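Local coordinates for fibronectin type III domain-containing protein (Simiduia agarivorans, PDB 6P2K), which probably hydrolyses the beta-glucan backbone of xyloglucan, as a zinc-binding glycoside hydrolase family 74 enzyme built on seven-bladed beta-propellers, at residues A671-S676 with W731-D736; L678-S683 with L714-F719; S706-D711 with L738-M743. All blocks are in the same frame, centred on the assembly; numbering follows the deposited sequence.

Contact 1: A671-S676 with W731-D736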
loop_
_atom_site.group_PDB
_atom_site.type_symbol
_atom_site.label_atom_id
_atom_site.label_comp_id
_atom_site.label_asym_id
_atom_site.label_seq_id
_atom_site.Cartn_x
_atom_site.Cartn_y
_atom_site.Cartn_z
ATOM N N ALA B 671 11.635 29.249 -55.743
ATOM C CA ALA B 671 10.977 28.678 -56.913
ATOM C C ALA B 671 9.731 27.890 -56.524
ATOM O O ALA B 671 8.704 27.975 -57.204
ATOM C CB ALA B 671 11.952 27.789 -57.684
ATOM N N VAL B 672 9.802 27.124 -55.432
ATOM C CA VAL B 672 8.659 26.323 -55.006
ATOM C C VAL B 672 7.596 27.193 -54.342
ATOM O O VAL B 672 6.396 26.915 -54.460
ATOM C CB VAL B 672 9.137 25.196 -54.073
ATOM C CG1 VAL B 672 7.961 24.441 -53.468
ATOM C CG2 VAL B 672 10.052 24.240 -54.826
ATOM N N ARG B 673 8.004 28.259 -53.655
ATOM C CA ARG B 673 7.089 29.186 -52.987
ATOM C C ARG B 673 7.456 30.601 -53.413
ATOM O O ARG B 673 8.321 31.243 -52.801
ATOM C CB ARG B 673 7.155 29.026 -51.469
ATOM C CG ARG B 673 6.202 29.922 -50.684
ATOM C CD ARG B 673 6.099 29.443 -49.245
ATOM N NE ARG B 673 5.363 30.367 -48.390
ATOM C CZ ARG B 673 4.039 30.409 -48.297
ATOM N NH1 ARG B 673 3.291 29.582 -49.019
ATOM N NH2 ARG B 673 3.461 31.282 -47.487
ATOM N N PRO B 674 6.825 31.114 -54.470
ATOM C CA PRO B 674 7.160 32.459 -54.953
ATOM C C PRO B 674 6.885 33.519 -53.898
ATOM O O PRO B 674 5.980 33.387 -53.071
ATOM C CB PRO B 674 6.247 32.636 -56.173
ATOM C CG PRO B 674 5.922 31.234 -56.608
ATOM C CD PRO B 674 5.848 30.438 -55.340
ATOM N N THR B 675 7.684 34.591 -53.936
ATOM C CA THR B 675 7.515 35.687 -52.987
ATOM C C THR B 675 6.134 36.316 -53.081
ATOM O O THR B 675 5.739 37.053 -52.171
ATOM C CB THR B 675 8.593 36.750 -53.205
ATOM O OG1 THR B 675 8.461 37.309 -54.518
ATOM C CG2 THR B 675 9.980 36.129 -53.074
ATOM N N SER B 676 5.391 36.032 -54.149
ATOM C CA SER B 676 3.992 36.417 -54.255
ATOM C C SER B 676 3.156 35.986 -53.050
ATOM O O SER B 676 2.090 36.564 -52.822
ATOM C CB SER B 676 3.416 35.823 -55.542
ATOM O OG SER B 676 2.723 34.611 -55.261
ATOM N N TRP B 731 10.642 18.685 -53.874
ATOM C CA TRP B 731 10.158 19.525 -52.795
ATOM C C TRP B 731 8.802 20.123 -53.140
ATOM O O TRP B 731 8.499 20.398 -54.305
ATOM C CB TRP B 731 11.161 20.640 -52.492
ATOM C CG TRP B 731 12.454 20.118 -51.963
ATOM C CD1 TRP B 731 13.523 19.697 -52.693
ATOM C CD2 TRP B 731 12.811 19.943 -50.584
ATOM N NE1 TRP B 731 14.529 19.276 -51.858
ATOM C CE2 TRP B 731 14.118 19.417 -50.558
ATOM C CE3 TRP B 731 12.157 20.186 -49.374
ATOM C CZ2 TRP B 731 14.786 19.128 -49.366
ATOM C CZ3 TRP B 731 12.821 19.898 -48.188
ATOM C CH2 TRP B 731 14.123 19.375 -48.194
ATOM N N GLN B 732 7.991 20.312 -52.105
ATOM C CA GLN B 732 6.697 20.956 -52.235
ATOM C C GLN B 732 6.495 21.907 -51.063
ATOM O O GLN B 732 7.137 21.786 -50.015
ATOM C CB GLN B 732 5.555 19.932 -52.306
ATOM C CG GLN B 732 5.491 18.983 -51.120
ATOM C CD GLN B 732 4.441 17.900 -51.296
ATOM O OE1 GLN B 732 3.285 18.185 -51.612
ATOM N NE2 GLN B 732 4.840 16.649 -51.090
ATOM N N ASP B 733 5.594 22.861 -51.262
ATOM C CA ASP B 733 5.275 23.870 -50.260
ATOM C C ASP B 733 4.148 23.346 -49.377
ATOM O O ASP B 733 3.061 23.031 -49.873
ATOM C CB ASP B 733 4.881 25.179 -50.950
ATOM C CG ASP B 733 4.549 26.293 -49.972
ATOM O OD1 ASP B 733 4.782 26.132 -48.754
ATOM O OD2 ASP B 733 4.051 27.343 -50.435
ATOM N N ILE B 734 4.408 23.237 -48.073
ATOM C CA ILE B 734 3.391 22.751 -47.145
ATOM C C ILE B 734 3.130 23.796 -46.067
ATOM O O ILE B 734 2.695 23.465 -44.959
ATOM C CB ILE B 734 3.794 21.400 -46.522
ATOM C CG1 ILE B 734 5.071 21.538 -45.693
ATOM C CG2 ILE B 734 3.962 20.342 -47.602
ATOM C CD1 ILE B 734 5.207 20.479 -44.607
ATOM N N THR B 735 3.387 25.066 -46.387
ATOM C CA THR B 735 3.081 26.136 -45.442
ATOM C C THR B 735 1.587 26.194 -45.155
ATOM O O THR B 735 1.169 26.250 -43.991
ATOM C CB THR B 735 3.579 27.479 -45.980
ATOM O OG1 THR B 735 4.954 27.358 -46.366
ATOM C CG2 THR B 735 3.453 28.561 -44.913
ATOM N N ASP B 736 0.767 26.171 -46.208
ATOM C CA ASP B 736 -0.702 26.114 -46.124
ATOM C C ASP B 736 -1.177 27.220 -45.181
ATOM O O ASP B 736 -0.805 28.385 -45.374
ATOM C CB ASP B 736 -1.132 24.702 -45.746
ATOM C CG ASP B 736 -0.753 23.674 -46.797
ATOM O OD1 ASP B 736 -0.865 23.983 -48.001
ATOM O OD2 ASP B 736 -0.349 22.557 -46.419
HETATM O O HOH W 1 3.666 27.463 -53.339
HETATM O O HOH W 2 0.629 29.615 -48.040
#
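R673 and D733 meet in a salt bridge that ties the turn after helix 666-672 to strand 729-733, an outermost strand of a four-stranded antiparallel propeller blade. NH1 of R673 donates to OD2 of D733 over 2.8 Å, at an N-H...O angle of 158°. OD2 lies close to the guanidinium plane and takes the hydrogen on its syn lone pair. With the two flat groups turned 71° against each other, one bond carries the ion pair. CG of R673 stands anti to the backbone N (chi1 -178°) and the chain runs extended to NE, bringing CD within 3.2 Å of D733 OD2. T735 OG1 lies over one guanidinium face, offset toward the rim and 3.6 Å from R673 NE. Beside this polar pair, V672 packs CG1 against the strand backbone, 3.6 Å from D733 N.

Two waters extend the grip: one donates to both V672 O and D733 OD2, while the other accepts from R673 NH1 and donates to D736 O. An alanine at R673 would probably leave D733 OD2 without its charged mate and the second water without its donor from the guanidinium.

An Asx turn holds the other carboxylate oxygen: T735 N donates to D733 OD1 from above the carboxylate plane. T735 OG1 is itself fixed by the backbone N of V718 on the adjoining strand 714-723, and it donates in turn to the syn lone pair of D733 OD1 at 2.7 Å.

Contact 2: L678-S683 with L714-F719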
loop_
_atom_site.group_PDB
_atom_site.type_symbol
_atom_site.label_atom_id
_atom_site.label_comp_id
_atom_site.label_asym_id
_atom_site.label_seq_id
_atom_site.Cartn_x
_atom_site.Cartn_y
_atom_site.Cartn_z
ATOM N N LEU B 678 3.997 36.161 -49.857
ATOM C CA LEU B 678 4.404 36.852 -48.640
ATOM C C LEU B 678 3.929 38.295 -48.696
ATOM O O LEU B 678 4.338 39.054 -49.582
ATOM C CB LEU B 678 5.920 36.791 -48.474
ATOM C CG LEU B 678 6.481 35.380 -48.615
ATOM C CD1 LEU B 678 7.984 35.437 -48.597
ATOM C CD2 LEU B 678 5.955 34.477 -47.505
ATOM N N VAL B 679 3.068 38.669 -47.747
ATOM C CA VAL B 679 2.548 40.027 -47.693
ATOM C C VAL B 679 3.643 41.031 -47.355
ATOM O O VAL B 679 3.494 42.223 -47.642
ATOM C CB VAL B 679 1.389 40.099 -46.678
ATOM C CG1 VAL B 679 1.922 40.045 -45.252
ATOM C CG2 VAL B 679 0.546 41.344 -46.900
ATOM N N TRP B 680 4.752 40.576 -46.772
ATOM C CA TRP B 680 5.802 41.457 -46.280
ATOM C C TRP B 680 6.975 41.611 -47.240
ATOM O O TRP B 680 7.894 42.383 -46.947
ATOM C CB TRP B 680 6.324 40.949 -44.929
ATOM C CG TRP B 680 6.602 39.471 -44.881
ATOM C CD1 TRP B 680 5.755 38.493 -44.447
ATOM C CD2 TRP B 680 7.816 38.806 -45.265
ATOM N NE1 TRP B 680 6.362 37.262 -44.538
ATOM C CE2 TRP B 680 7.628 37.427 -45.037
ATOM C CE3 TRP B 680 9.041 39.243 -45.778
ATOM C CZ2 TRP B 680 8.616 36.482 -45.307
ATOM C CZ3 TRP B 680 10.023 38.301 -46.045
ATOM C CH2 TRP B 680 9.803 36.936 -45.811
ATOM N N TRP B 681 6.966 40.911 -48.377
ATOM C CA TRP B 681 8.166 40.850 -49.204
ATOM C C TRP B 681 8.558 42.220 -49.739
ATOM O O TRP B 681 9.744 42.573 -49.750
ATOM C CB TRP B 681 7.972 39.874 -50.360
ATOM C CG TRP B 681 9.251 39.641 -51.089
ATOM C CD1 TRP B 681 9.604 40.136 -52.309
ATOM C CD2 TRP B 681 10.370 38.882 -50.622
ATOM N NE1 TRP B 681 10.870 39.717 -52.640
ATOM C CE2 TRP B 681 11.362 38.945 -51.620
ATOM C CE3 TRP B 681 10.626 38.148 -49.460
ATOM C CZ2 TRP B 681 12.590 38.301 -51.492
ATOM C CZ3 TRP B 681 11.846 37.509 -49.335
ATOM C CH2 TRP B 681 12.812 37.590 -50.345
ATOM N N ASN B 682 7.583 43.008 -50.193
ATOM C CA ASN B 682 7.914 44.278 -50.824
ATOM C C ASN B 682 8.362 45.331 -49.821
ATOM O O ASN B 682 9.019 46.301 -50.215
ATOM C CB ASN B 682 6.719 44.786 -51.629
ATOM C CG ASN B 682 6.555 44.050 -52.943
ATOM O OD1 ASN B 682 7.530 43.794 -53.653
ATOM N ND2 ASN B 682 5.318 43.699 -53.273
ATOM N N SER B 683 8.039 45.160 -48.538
ATOM C CA SER B 683 8.429 46.130 -47.521
ATOM C C SER B 683 9.767 45.785 -46.877
ATOM O O SER B 683 10.650 46.643 -46.780
ATOM C CB SER B 683 7.345 46.239 -46.444
ATOM O OG SER B 683 6.114 46.679 -46.993
ATOM N N LEU B 714 10.089 36.782 -39.415
ATOM C CA LEU B 714 9.561 36.539 -40.747
ATOM C C LEU B 714 9.786 35.081 -41.118
ATOM O O LEU B 714 10.919 34.589 -41.063
ATOM C CB LEU B 714 10.220 37.461 -41.773
ATOM C CG LEU B 714 9.986 38.954 -41.533
ATOM C CD1 LEU B 714 10.886 39.795 -42.424
ATOM C CD2 LEU B 714 8.521 39.298 -41.766
ATOM N N GLY B 715 8.707 34.394 -41.478
ATOM C CA GLY B 715 8.804 33.027 -41.947
ATOM C C GLY B 715 8.539 32.932 -43.433
ATOM O O GLY B 715 7.462 33.317 -43.899
ATOM N N TYR B 716 9.516 32.438 -44.196
ATOM C CA TYR B 716 9.325 32.338 -45.639
ATOM C C TYR B 716 8.345 31.225 -45.986
ATOM O O TYR B 716 7.417 31.426 -46.777
ATOM C CB TYR B 716 10.661 32.113 -46.350
ATOM C CG TYR B 716 10.543 32.353 -47.835
ATOM C CD1 TYR B 716 10.054 31.366 -48.682
ATOM C CD2 TYR B 716 10.883 33.580 -48.386
ATOM C CE1 TYR B 716 9.919 31.592 -50.040
ATOM C CE2 TYR B 716 10.754 33.814 -49.744
ATOM C CZ TYR B 716 10.271 32.816 -50.565
ATOM O OH TYR B 716 10.141 33.042 -51.915
ATOM N N GLY B 717 8.543 30.042 -45.412
ATOM C CA GLY B 717 7.681 28.921 -45.721
ATOM C C GLY B 717 8.190 27.596 -45.196
ATOM O O GLY B 717 9.357 27.471 -44.813
ATOM N N VAL B 718 7.308 26.601 -45.168
ATOM C CA VAL B 718 7.634 25.244 -44.744
ATOM C C VAL B 718 7.683 24.371 -45.988
ATOM O O VAL B 718 6.779 24.430 -46.830
ATOM C CB VAL B 718 6.605 24.707 -43.734
ATOM C CG1 VAL B 718 7.069 23.373 -43.153
ATOM C CG2 VAL B 718 6.367 25.733 -42.636
ATOM N N PHE B 719 8.737 23.569 -46.109
ATOM C CA PHE B 719 8.972 22.786 -47.315
ATOM C C PHE B 719 9.156 21.318 -46.970
ATOM O O PHE B 719 9.871 20.971 -46.027
ATOM C CB PHE B 719 10.191 23.312 -48.078
ATOM C CG PHE B 719 10.068 24.754 -48.474
ATOM C CD1 PHE B 719 10.487 25.763 -47.615
ATOM C CD2 PHE B 719 9.505 25.105 -49.695
ATOM C CE1 PHE B 719 10.362 27.092 -47.974
ATOM C CE2 PHE B 719 9.380 26.431 -50.062
ATOM C CZ PHE B 719 9.809 27.428 -49.202
HETATM O O HOH W 3 5.281 34.909 -43.003
#
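L714 and W680 meet in a CH-pi contact where the beta turn L678-W681 and the helix start after it lie against strand 714-723, the third strand of its propeller blade. CD2 of L714 sits 3.6 Å from the centroid of the five-membered ring of W680, only 13° off the ring normal. CB of L678 lies over the opposite face of the same indole, offset toward the rim, so a leucine stands on each side of it. L678 also reaches forward: its CD1 lies over the face of Y716, 3.8 Å from the ring centroid. The type I beta turn carries L678, W680 and W681 together on one short piece of chain.

Aromatic pairing comes next. Y716 points its edge toward the face of the six-membered ring of W681 in an offset T-shaped pair, with planes at 89° and centroids 5.9 Å apart.

Polar contact is sparse and passes through solvent. G715 O lies at the edge of the W680 indole, and one water bridges the two, accepting from W680 NE1 at 3.0 Å and donating to G715 O at 2.8 Å. The hydroxyl of Y716 turns elsewhere, to the backbone carbonyl of R673.

No direct hydrogen bond joins the two segments, so they are held mainly by apolar packing of leucine methyls and aromatic rings, while the bridging water gives W680 NE1 an acceptor.

Contact 3: S706-D711 with L738-M743; sequences SYYDHD and LHFSGM
A buried contact, with G742 laid on the ring of Y708 and S741 bonded to S706, fastens strand 702-709 of one propeller blade to the loop leading from strand 729-733 into strand 745-751 of the next. CA of G742 lies over one face of Y708, 3.4 Å from CG, in a CH-pi contact 29° off the ring normal. The fit is close: a beta carbon on G742 would fall 2.4 Å from Y708 CD1. Farther along the tyrosine, OH comes within 3.5 Å of F740 CZ, the two rings inclined obliquely at 63°.

The polar half centres on S706. With chi1 at 162°, its OG stands anti to the backbone N, where it donates to S741 O over 2.7 Å, tilted from the carbonyl plane. A water completes the join by donating to S706 OG at 2.9 Å and to Y707 O, and it also lies 2.6 Å from S741 OG. OG of S706 thus gives one hydrogen bond and receives another. M743 adds an apolar touch, SD standing 3.9 Å from S706 CB; its side chain is about 10 Å from that of D405, a zinc ligand.

Around this junction, S741 and M743 also pack on V718 of strand 714-723. F740 and M743 reach T761 and S759 of strand 754-761 in the following blade, while Y707, on the other side of its strand, packs against helix 666-672.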
loop_
_atom_site.group_PDB
_atom_site.type_symbol
_atom_site.label_atom_id
_atom_site.label_comp_id
_atom_site.label_asym_id
_atom_site.label_seq_id
_atom_site.Cartn_x
_atom_site.Cartn_y
_atom_site.Cartn_z
ATOM N N SER B 706 12.155 24.609 -42.556
ATOM C CA SER B 706 11.420 25.868 -42.526
ATOM C C SER B 706 12.396 27.034 -42.522
ATOM O O SER B 706 13.276 27.105 -41.659
ATOM C CB SER B 706 10.502 25.935 -41.299
ATOM O OG SER B 706 10.105 27.266 -41.025
ATOM N N TYR B 707 12.230 27.947 -43.480
ATOM C CA TYR B 707 13.067 29.140 -43.582
ATOM C C TYR B 707 12.445 30.268 -42.766
ATOM O O TYR B 707 11.282 30.628 -42.981
ATOM C CB TYR B 707 13.230 29.563 -45.040
ATOM C CG TYR B 707 14.415 28.935 -45.739
ATOM C CD1 TYR B 707 15.701 29.087 -45.237
ATOM C CD2 TYR B 707 14.248 28.196 -46.904
ATOM C CE1 TYR B 707 16.789 28.520 -45.872
ATOM C CE2 TYR B 707 15.330 27.624 -47.548
ATOM C CZ TYR B 707 16.598 27.788 -47.026
ATOM O OH TYR B 707 17.678 27.219 -47.663
ATOM N N TYR B 708 13.225 30.836 -41.848
ATOM C CA TYR B 708 12.689 31.782 -40.877
ATOM C C TYR B 708 13.817 32.664 -40.360
ATOM O O TYR B 708 14.877 32.155 -39.981
ATOM C CB TYR B 708 12.013 31.025 -39.728
ATOM C CG TYR B 708 11.589 31.876 -38.559
ATOM C CD1 TYR B 708 10.436 32.649 -38.619
ATOM C CD2 TYR B 708 12.329 31.891 -37.385
ATOM C CE1 TYR B 708 10.040 33.422 -37.542
ATOM C CE2 TYR B 708 11.939 32.657 -36.304
ATOM C CZ TYR B 708 10.797 33.421 -36.388
ATOM O OH TYR B 708 10.413 34.190 -35.312
ATOM N N ASP B 709 13.590 33.977 -40.344
ATOM C CA ASP B 709 14.572 34.951 -39.867
ATOM C C ASP B 709 14.079 35.501 -38.531
ATOM O O ASP B 709 13.197 36.364 -38.489
ATOM C CB ASP B 709 14.786 36.066 -40.887
ATOM C CG ASP B 709 15.998 36.934 -40.571
ATOM O OD1 ASP B 709 16.439 36.960 -39.401
ATOM O OD2 ASP B 709 16.512 37.598 -41.499
ATOM N N HIS B 710 14.666 35.003 -37.440
ATOM C CA HIS B 710 14.244 35.400 -36.103
ATOM C C HIS B 710 14.513 36.872 -35.814
ATOM O O HIS B 710 13.921 37.423 -34.880
ATOM C CB HIS B 710 14.949 34.535 -35.058
ATOM C CG HIS B 710 16.363 34.948 -34.786
ATOM N ND1 HIS B 710 17.426 34.512 -35.550
ATOM C CD2 HIS B 710 16.889 35.758 -33.837
ATOM C CE1 HIS B 710 18.546 35.036 -35.082
ATOM N NE2 HIS B 710 18.247 35.797 -34.043
ATOM N N ASP B 711 15.398 37.515 -36.579
ATOM C CA ASP B 711 15.686 38.926 -36.341
ATOM C C ASP B 711 14.480 39.806 -36.634
ATOM O O ASP B 711 14.347 40.889 -36.053
ATOM C CB ASP B 711 16.878 39.374 -37.185
ATOM C CG ASP B 711 18.198 38.894 -36.626
ATOM O OD1 ASP B 711 18.336 38.848 -35.386
ATOM O OD2 ASP B 711 19.097 38.566 -37.428
ATOM N N LEU B 738 -0.413 27.777 -42.030
ATOM C CA LEU B 738 0.466 28.021 -40.886
ATOM C C LEU B 738 0.965 29.456 -40.967
ATOM O O LEU B 738 1.847 29.780 -41.765
ATOM C CB LEU B 738 1.622 27.030 -40.858
ATOM C CG LEU B 738 2.387 26.984 -39.531
ATOM C CD1 LEU B 738 1.469 26.563 -38.385
ATOM C CD2 LEU B 738 3.584 26.053 -39.627
ATOM N N HIS B 739 0.402 30.327 -40.129
ATOM C CA HIS B 739 0.668 31.753 -40.263
ATOM C C HIS B 739 1.981 32.147 -39.594
ATOM O O HIS B 739 2.703 33.013 -40.102
ATOM C CB HIS B 739 -0.515 32.545 -39.709
ATOM C CG HIS B 739 -1.780 32.360 -40.492
ATOM N ND1 HIS B 739 -2.899 31.748 -39.968
ATOM C CD2 HIS B 739 -2.098 32.701 -41.764
ATOM C CE1 HIS B 739 -3.853 31.723 -40.882
ATOM N NE2 HIS B 739 -3.393 32.296 -41.980
ATOM N N PHE B 740 2.317 31.521 -38.475
ATOM C CA PHE B 740 3.641 31.635 -37.877
ATOM C C PHE B 740 4.346 30.310 -38.136
ATOM O O PHE B 740 4.046 29.303 -37.486
ATOM C CB PHE B 740 3.550 31.950 -36.387
ATOM C CG PHE B 740 4.878 32.235 -35.752
ATOM C CD1 PHE B 740 5.647 31.208 -35.236
ATOM C CD2 PHE B 740 5.365 33.529 -35.684
ATOM C CE1 PHE B 740 6.875 31.466 -34.658
ATOM C CE2 PHE B 740 6.594 33.792 -35.106
ATOM C CZ PHE B 740 7.348 32.758 -34.591
ATOM N N SER B 741 5.269 30.306 -39.096
ATOM C CA SER B 741 5.832 29.072 -39.622
ATOM C C SER B 741 7.291 28.851 -39.248
ATOM O O SER B 741 7.857 27.822 -39.629
ATOM C CB SER B 741 5.680 29.038 -41.146
ATOM O OG SER B 741 6.325 30.146 -41.745
ATOM N N GLY B 742 7.924 29.783 -38.541
ATOM C CA GLY B 742 9.234 29.494 -37.984
ATOM C C GLY B 742 9.148 28.342 -36.999
ATOM O O GLY B 742 8.165 28.200 -36.270
ATOM N N MET B 743 10.177 27.496 -36.991
ATOM C CA MET B 743 10.126 26.258 -36.225
ATOM C C MET B 743 11.408 26.045 -35.436
ATOM O O MET B 743 12.507 26.313 -35.931
ATOM C CB MET B 743 9.887 25.056 -37.138
ATOM C CG MET B 743 8.508 25.035 -37.771
ATOM S SD MET B 743 8.334 23.712 -38.971
ATOM C CE MET B 743 6.614 23.915 -39.435
HETATM O O HOH W 4 8.811 29.521 -42.242
#

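How the contacts relate
All three contacts gather on one four-stranded propeller blade, of which contact 3 uses strand 702-709, contact 2 strand 714-723 and contact 1 strand 729-733. Their centres lie 9 to 13 Å apart. Along the chain, contact 2 falls within the span bracketed by contact 1, whereas contact 3 crosses both. Contacts 1 and 2 meet directly where R673 O probably accepts from Y716 OH, and contacts 2 and 3 share strand pairing between Y716 and Y707. The chain passes helices 666-672 and 681-684 before the blade's strands, and 738-743 leads on into the blade that N-terminal strand 7-8 completes, so the contacts join one blade to the segments before and after it.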